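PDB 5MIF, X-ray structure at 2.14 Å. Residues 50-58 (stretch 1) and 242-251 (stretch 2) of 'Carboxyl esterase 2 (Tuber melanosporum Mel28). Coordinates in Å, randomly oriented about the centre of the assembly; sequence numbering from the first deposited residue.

Stretch 1 (50-58) PSLFAFPLP
Stretch 2 242-251: DEIRFAASLF

An irregular segment, residues 50-58, lies along one flank of a helix (242-251, begun earlier in the chain; phi/psi mostly near -65/-40), running broadly in the same direction. The helix presents Glu 243, Phe 246 and Leu 250, spaced i, i+3, i+7; Phe 53 CA sits 5.8 Å from Glu 243 CA.

Ser 51 (-59/141, chi1 t) donates from OG to Glu 243 OE2 at 3.0 Å, while Phe 53 N donates to Ser 51 OG at 3.2 Å, so one hydroxyl ties the loop backbone to the helix. Glu 243 (m, t, chi3 -35°) also accepts from a water, OE2 to water O 3.0 Å, which accepts from Leu 52 N at 3.0 Å; Leu 52 (-85/-10; m, t) points away.

Phe 53 (-87/72, chi1 m, chi2 -92°) points toward the helix, its CB 3.6 Å from Phe 246 CD1. Phe 246 (chi1 t, chi2 -86°) offers one ring face to backbone: Phe 53 O lies 3.4 Å from Phe 246 CG, Ala 54 N 3.6 Å from Phe 246 CZ.

After extended Ala 54 (-162/161), Phe 55 (-87/147, chi1 m, chi2 -71°) meets Phe 246 obliquely, centroids 5.2 Å apart, planes at 58°; Phe 55 CZ lies 3.6 Å from Leu 250 CD2. Past the cis bond before Pro 56, Leu 57 (-76/144; m, t) completes this van der Waals packing, which covers apolar surface, CD1 3.8 Å from Leu 250 CD1 (m, t).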

# COMPACT_ATOMS: atom_id res chain seq x y z
N PRO A 50 -18.03 0.88 26.55
CA PRO A 50 -19.26 1.41 25.96
C PRO A 50 -18.88 2.37 24.84
O PRO A 50 -17.88 3.08 24.99
CB PRO A 50 -19.94 2.14 27.13
CG PRO A 50 -18.81 2.56 28.01
CD PRO A 50 -17.76 1.47 27.88
N SER A 51 -19.65 2.39 23.76
CA SER A 51 -19.37 3.31 22.65
C SER A 51 -19.40 4.76 23.10
O SER A 51 -20.25 5.15 23.90
CB SER A 51 -20.37 3.08 21.52
OG SER A 51 -20.22 4.08 20.52
N LEU A 52 -18.48 5.57 22.58
CA LEU A 52 -18.46 6.98 22.95
C LEU A 52 -19.40 7.81 22.09
O LEU A 52 -19.62 8.99 22.37
CB LEU A 52 -17.04 7.53 22.86
CG LEU A 52 -16.27 7.16 24.13
CD1 LEU A 52 -14.86 7.71 24.07
CD2 LEU A 52 -17.03 7.66 25.37
N PHE A 53 -19.93 7.19 21.04
CA PHE A 53 -20.88 7.87 20.18
C PHE A 53 -22.30 7.71 20.74
O PHE A 53 -23.13 6.96 20.20
CB PHE A 53 -20.77 7.37 18.74
CG PHE A 53 -19.45 7.72 18.09
CD1 PHE A 53 -19.32 8.89 17.36
CD2 PHE A 53 -18.34 6.92 18.27
CE1 PHE A 53 -18.11 9.23 16.78
CE2 PHE A 53 -17.12 7.25 17.69
CZ PHE A 53 -17.01 8.42 16.95
N ALA A 54 -22.55 8.40 21.84
CA ALA A 54 -23.84 8.36 22.51
C ALA A 54 -23.98 9.56 23.44
O ALA A 54 -23.00 10.19 23.81
CB ALA A 54 -24.00 7.05 23.29
N PHE A 55 -25.22 9.85 23.81
CA PHE A 55 -25.49 10.95 24.74
C PHE A 55 -25.41 10.47 26.20
O PHE A 55 -25.74 9.32 26.50
CB PHE A 55 -26.88 11.54 24.46
CG PHE A 55 -27.00 12.18 23.10
CD1 PHE A 55 -26.36 13.38 22.83
CD2 PHE A 55 -27.79 11.61 22.12
CE1 PHE A 55 -26.48 13.98 21.58
CE2 PHE A 55 -27.92 12.20 20.88
CZ PHE A 55 -27.26 13.39 20.61
N PRO A 56 -24.96 11.36 27.10
CA PRO A 56 -24.49 12.72 26.80
C PRO A 56 -23.06 12.73 26.27
O PRO A 56 -22.24 11.89 26.69
CB PRO A 56 -24.57 13.42 28.17
CG PRO A 56 -24.37 12.33 29.15
CD PRO A 56 -24.99 11.09 28.55
N LEU A 57 -22.75 13.64 25.35
CA LEU A 57 -21.40 13.78 24.83
C LEU A 57 -20.53 14.49 25.87
O LEU A 57 -20.99 15.41 26.54
CB LEU A 57 -21.43 14.56 23.51
CG LEU A 57 -22.17 13.84 22.39
CD1 LEU A 57 -22.37 14.75 21.20
CD2 LEU A 57 -21.39 12.60 21.99
N PRO A 58 -19.25 14.09 25.98
CA PRO A 58 -18.27 14.78 26.82
C PRO A 58 -18.08 16.23 26.36
O PRO A 58 -18.34 16.53 25.20
CB PRO A 58 -16.98 13.98 26.59
CG PRO A 58 -17.43 12.66 26.06
CD PRO A 58 -18.66 12.95 25.26
N ASP A 242 -23.95 1.22 14.14
CA ASP A 242 -24.65 2.12 15.05
C ASP A 242 -23.90 3.42 15.26
O ASP A 242 -24.51 4.49 15.31
CB ASP A 242 -24.90 1.44 16.40
CG ASP A 242 -26.00 0.40 16.33
OD1 ASP A 242 -26.72 0.36 15.30
OD2 ASP A 242 -26.16 -0.36 17.31
N GLU A 243 -22.58 3.34 15.39
CA GLU A 243 -21.77 4.54 15.56
C GLU A 243 -21.86 5.41 14.31
O GLU A 243 -21.90 6.64 14.40
CB GLU A 243 -20.32 4.15 15.86
CG GLU A 243 -20.09 3.60 17.26
CD GLU A 243 -18.69 3.04 17.46
OE1 GLU A 243 -18.12 2.47 16.49
OE2 GLU A 243 -18.13 3.23 18.56
N ILE A 244 -21.91 4.77 13.15
CA ILE A 244 -22.05 5.47 11.87
C ILE A 244 -23.36 6.25 11.80
O ILE A 244 -23.39 7.42 11.38
CB ILE A 244 -21.97 4.48 10.68
CG1 ILE A 244 -20.56 3.90 10.56
CG2 ILE A 244 -22.36 5.16 9.38
CD1 ILE A 244 -20.41 2.93 9.40
N ARG A 245 -24.45 5.60 12.20
CA ARG A 245 -25.77 6.22 12.14
C ARG A 245 -25.84 7.40 13.10
O ARG A 245 -26.38 8.45 12.76
CB ARG A 245 -26.84 5.21 12.49
CG ARG A 245 -26.94 4.09 11.51
CD ARG A 245 -27.83 2.99 12.05
NE ARG A 245 -27.76 1.81 11.20
CZ ARG A 245 -28.35 1.71 10.02
NH1 ARG A 245 -29.04 2.73 9.53
NH2 ARG A 245 -28.23 0.59 9.31
N PHE A 246 -25.28 7.20 14.29
CA PHE A 246 -25.22 8.25 15.29
C PHE A 246 -24.45 9.48 14.78
O PHE A 246 -24.94 10.61 14.88
CB PHE A 246 -24.57 7.72 16.57
CG PHE A 246 -24.51 8.72 17.69
CD1 PHE A 246 -23.44 9.61 17.78
CD2 PHE A 246 -25.52 8.80 18.63
CE1 PHE A 246 -23.39 10.54 18.81
CE2 PHE A 246 -25.47 9.73 19.65
CZ PHE A 246 -24.41 10.60 19.74
N ALA A 247 -23.26 9.25 14.24
CA ALA A 247 -22.45 10.36 13.74
C ALA A 247 -23.17 11.08 12.61
O ALA A 247 -23.17 12.32 12.56
CB ALA A 247 -21.09 9.86 13.26
N ALA A 248 -23.79 10.30 11.72
CA ALA A 248 -24.51 10.86 10.59
C ALA A 248 -25.75 11.66 11.02
O ALA A 248 -26.16 12.61 10.34
CB ALA A 248 -24.93 9.76 9.63
N SER A 249 -26.35 11.24 12.13
CA SER A 249 -27.55 11.91 12.64
C SER A 249 -27.21 13.25 13.31
O SER A 249 -28.05 14.14 13.35
CB SER A 249 -28.32 11.00 13.62
OG SER A 249 -27.68 10.96 14.89
N LEU A 250 -25.99 13.39 13.83
CA LEU A 250 -25.58 14.67 14.40
C LEU A 250 -25.05 15.63 13.34
O LEU A 250 -25.27 16.84 13.43
CB LEU A 250 -24.50 14.48 15.47
CG LEU A 250 -24.91 13.71 16.73
CD1 LEU A 250 -23.88 13.92 17.82
CD2 LEU A 250 -26.29 14.16 17.18
N PHE A 251 -24.37 15.09 12.34
CA PHE A 251 -23.74 15.90 11.29
C PHE A 251 -24.76 16.28 10.22
O PHE A 251 -24.82 17.42 9.79
CB PHE A 251 -22.55 15.12 10.69
CG PHE A 251 -21.87 15.82 9.55
CD1 PHE A 251 -21.23 17.04 9.74
CD2 PHE A 251 -21.82 15.23 8.29
CE1 PHE A 251 -20.58 17.68 8.70
CE2 PHE A 251 -21.17 15.86 7.24
CZ PHE A 251 -20.54 17.09 7.44
O HOH W 1 -16.42 4.58 20.59